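Local coordinates for protein trichosurin (Trichosurus vulpecula, PDB 2RA6) that is a milk whey lipocalin that forms homodimers and probably carries small hydrophobic molecules, binding 4-ethylphenol inside its beta barrel, at residues B[107-113]-B[125-131]. The protein carries 1 engineered substitution. Residues are numbered along the deposited sequence; the frame is centred on the assembly and turned at random.
With ETY (4-ethylphenol), chain P.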
loop_
_atom_site.group_PDB
_atom_site.type_symbol
_atom_site.label_atom_id
_atom_site.label_comp_id
_atom_site.label_asym_id
_atom_site.label_seq_id
_atom_site.Cartn_x
_atom_site.Cartn_y
_atom_site.Cartn_z
ATOM N N ASN B 107 18.417 -11.460 6.916
ATOM C CA ASN B 107 19.850 -11.212 7.030
ATOM C C ASN B 107 20.507 -11.111 5.659
ATOM O O ASN B 107 21.672 -10.728 5.546
ATOM C CB ASN B 107 20.520 -12.336 7.825
ATOM C CG ASN B 107 21.915 -11.966 8.294
ATOM O OD1 ASN B 107 22.708 -12.832 8.664
ATOM N ND2 ASN B 107 22.217 -10.670 8.294
ATOM N N GLU B 108 19.757 -11.462 4.619
ATOM C CA GLU B 108 20.276 -11.419 3.258
ATOM C C GLU B 108 19.763 -10.222 2.457
ATOM O O GLU B 108 20.521 -9.603 1.712
ATOM C CB GLU B 108 19.931 -12.715 2.515
ATOM C CG GLU B 108 20.753 -13.933 2.937
ATOM C CD GLU B 108 20.457 -15.161 2.088
ATOM O OE1 GLU B 108 20.257 -15.006 0.863
ATOM O OE2 GLU B 108 20.439 -16.285 2.635
ATOM N N TYR B 109 18.483 -9.899 2.607
ATOM C CA TYR B 109 17.906 -8.778 1.874
ATOM C C TYR B 109 16.744 -8.152 2.621
ATOM O O TYR B 109 16.216 -8.727 3.567
ATOM C CB TYR B 109 17.419 -9.239 0.492
ATOM C CG TYR B 109 16.087 -9.975 0.486
ATOM C CD1 TYR B 109 14.877 -9.281 0.368
ATOM C CD2 TYR B 109 16.033 -11.361 0.602
ATOM C CE1 TYR B 109 13.652 -9.950 0.365
ATOM C CE2 TYR B 109 14.811 -12.039 0.601
ATOM C CZ TYR B 109 13.627 -11.331 0.484
ATOM O OH TYR B 109 12.415 -11.995 0.495
ATOM N N ALA B 110 16.359 -6.961 2.180
ATOM C CA ALA B 110 15.231 -6.254 2.758
ATOM C C ALA B 110 14.436 -5.658 1.608
ATOM O O ALA B 110 15.005 -5.102 0.662
ATOM C CB ALA B 110 15.709 -5.146 3.686
ATOM N N LYS B 111 13.119 -5.799 1.683
ATOM C CA LYS B 111 12.237 -5.241 0.671
ATOM C C LYS B 111 11.381 -4.186 1.355
ATOM O O LYS B 111 10.767 -4.443 2.391
ATOM C CB LYS B 111 11.346 -6.339 0.089
ATOM C CG LYS B 111 10.339 -5.855 -0.936
ATOM C CD LYS B 111 9.462 -7.012 -1.404
ATOM C CE LYS B 111 8.392 -6.549 -2.372
ATOM N NZ LYS B 111 7.538 -7.692 -2.802
ATOM N N PHE B 112 11.370 -2.986 0.795
ATOM C CA PHE B 112 10.556 -1.917 1.348
ATOM C C PHE B 112 9.640 -1.395 0.262
ATOM O O PHE B 112 10.101 -0.991 -0.807
ATOM C CB PHE B 112 11.428 -0.773 1.863
ATOM C CG PHE B 112 12.046 -1.040 3.207
ATOM C CD1 PHE B 112 11.309 -0.864 4.377
ATOM C CD2 PHE B 112 13.363 -1.459 3.302
ATOM C CE1 PHE B 112 11.881 -1.099 5.626
ATOM C CE2 PHE B 112 13.943 -1.696 4.546
ATOM C CZ PHE B 112 13.199 -1.515 5.707
ATOM N N ILE B 113 8.343 -1.425 0.533
ATOM C CA ILE B 113 7.361 -0.920 -0.414
ATOM C C ILE B 113 6.841 0.396 0.134
ATOM O O ILE B 113 6.360 0.467 1.266
ATOM C CB ILE B 113 6.172 -1.884 -0.590
ATOM C CG1 ILE B 113 6.668 -3.259 -1.039
ATOM C CG2 ILE B 113 5.187 -1.307 -1.607
ATOM C CD1 ILE B 113 7.424 -3.254 -2.351
ATOM N N VAL B 125 6.611 2.770 -4.842
ATOM C CA VAL B 125 8.041 2.697 -5.084
ATOM C C VAL B 125 8.503 1.499 -4.271
ATOM O O VAL B 125 8.290 1.440 -3.062
ATOM C CB VAL B 125 8.791 3.967 -4.597
ATOM C CG1 VAL B 125 10.284 3.823 -4.858
ATOM C CG2 VAL B 125 8.257 5.202 -5.318
ATOM N N ALA B 126 9.109 0.534 -4.948
ATOM C CA ALA B 126 9.597 -0.663 -4.289
ATOM C C ALA B 126 11.117 -0.618 -4.265
ATOM O O ALA B 126 11.759 -0.280 -5.257
ATOM C CB ALA B 126 9.112 -1.901 -5.034
ATOM N N ASN B 127 11.684 -0.957 -3.115
ATOM C CA ASN B 127 13.126 -0.940 -2.938
ATOM C C ASN B 127 13.626 -2.314 -2.516
ATOM O O ASN B 127 13.044 -2.927 -1.630
ATOM C CB ASN B 127 13.508 0.056 -1.833
ATOM C CG ASN B 127 13.151 1.494 -2.171
ATOM O OD1 ASN B 127 14.032 2.314 -2.424
ATOM N ND2 ASN B 127 11.860 1.806 -2.169
ATOM N N LEU B 128 14.686 -2.793 -3.157
ATOM C CA LEU B 128 15.287 -4.069 -2.780
ATOM C C LEU B 128 16.703 -3.759 -2.299
ATOM O O LEU B 128 17.537 -3.253 -3.062
ATOM C CB LEU B 128 15.340 -5.031 -3.968
ATOM C CG LEU B 128 15.927 -6.416 -3.653
ATOM C CD1 LEU B 128 15.041 -7.177 -2.686
ATOM C CD2 LEU B 128 16.089 -7.205 -4.961
ATOM N N PHE B 129 16.960 -4.050 -1.022
ATOM C CA PHE B 129 18.270 -3.800 -0.424
ATOM C C PHE B 129 19.031 -5.089 -0.169
ATOM O O PHE B 129 18.437 -6.110 0.189
ATOM C CB PHE B 129 18.151 -3.108 0.935
ATOM C CG PHE B 129 17.469 -1.774 0.906
ATOM C CD1 PHE B 129 17.391 -1.018 -0.258
ATOM C CD2 PHE B 129 16.964 -1.247 2.085
ATOM C CE1 PHE B 129 16.819 0.252 -0.239
ATOM C CE2 PHE B 129 16.395 0.014 2.118
ATOM C CZ PHE B 129 16.323 0.768 0.950
ATOM N N GLY B 130 20.346 -5.015 -0.329
ATOM C CA GLY B 130 21.203 -6.162 -0.080
ATOM C C GLY B 130 22.303 -5.793 0.897
ATOM O O GLY B 130 22.574 -4.608 1.121
ATOM N N ARG B 131 22.924 -6.806 1.500
ATOM C CA ARG B 131 24.024 -6.577 2.441
ATOM C C ARG B 131 25.255 -6.081 1.699
ATOM O O ARG B 131 26.133 -5.435 2.286
ATOM C CB ARG B 131 24.383 -7.868 3.188
ATOM C CG ARG B 131 23.390 -8.263 4.257
ATOM C CD ARG B 131 23.177 -7.130 5.238
ATOM N NE ARG B 131 22.421 -7.560 6.405
ATOM C CZ ARG B 131 22.054 -6.754 7.395
ATOM N NH1 ARG B 131 22.374 -5.466 7.357
ATOM N NH2 ARG B 131 21.373 -7.238 8.428
HETATM C C8 ETY P . 13.901 2.393 2.701
HETATM C C7 ETY P . 13.100 2.256 4.000
HETATM C CG ETY P . 13.399 3.327 5.014
HETATM C C3 ETY P . 12.839 4.625 4.890
HETATM C C2 ETY P . 13.117 5.631 5.841
HETATM C C5 ETY P . 14.253 3.059 6.124
HETATM C C6 ETY P . 14.539 4.060 7.081
HETATM C C1 ETY P . 13.965 5.344 6.930
HETATM O O1 ETY P . 14.233 6.317 7.855
#
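Phe112 and Phe129 meet on the ligand side of this antiparallel beta hairpin, built from the start of strand 109-118 and the end of 121-130, toward the closed end of the lipocalin barrel. Their rings lie obliquely, centroids 5.6 Å apart and planes at 49°, with Phe112 CD2 3.6 Å from Phe129 CE2. Both belong to the 4-ethylphenol pocket and touch the ethyl group of the ligand: ETY C7 sits over one face of the Phe112 ring, 3.6 Å from CG, while ETY C8 approaches the edge of the Phe129 ring, 3.4 Å from CZ. The phenol oxygen is hydrogen-bonded to Leu61 O and Gly63 N. Ala110 and Asn127 share this face.

On the other face, Tyr109, Lys111, Ala126 and Leu128 touch helix 137-148, which flanks the barrel in lipocalins. Here Ile113 CD1 meets Ala126 CB at 3.4 Å and Tyr109 CD1 meets Leu128 CD1 at 3.7 Å; Phe143 of the helix touches Lys111, Ala126 and Leu128.

Between the faces, the hydrogen-bonded pairs Ala110-Phe129 and Phe112-Asn127 join the backbones. Each exchanges two hydrogen bonds: Ala110 N to Phe129 O is 3.0 Å and Phe129 N to Ala110 O 2.8 Å, while Phe112 N to Asn127 O is 2.9 Å and Asn127 N to Phe112 O 2.8 Å.

Regular pairing ends at Tyr109 and Gly130. Beyond it Arg131 turns toward 107-113; its guanidinium makes a cation-pi contact with Trp28, the Arg-on-Trp pair closing many lipocalin barrels, and NH1 hydrogen-bonds to His27 O, whereas NE reaches Asn107 O in a weak hydrogen bond of 3.4 Å.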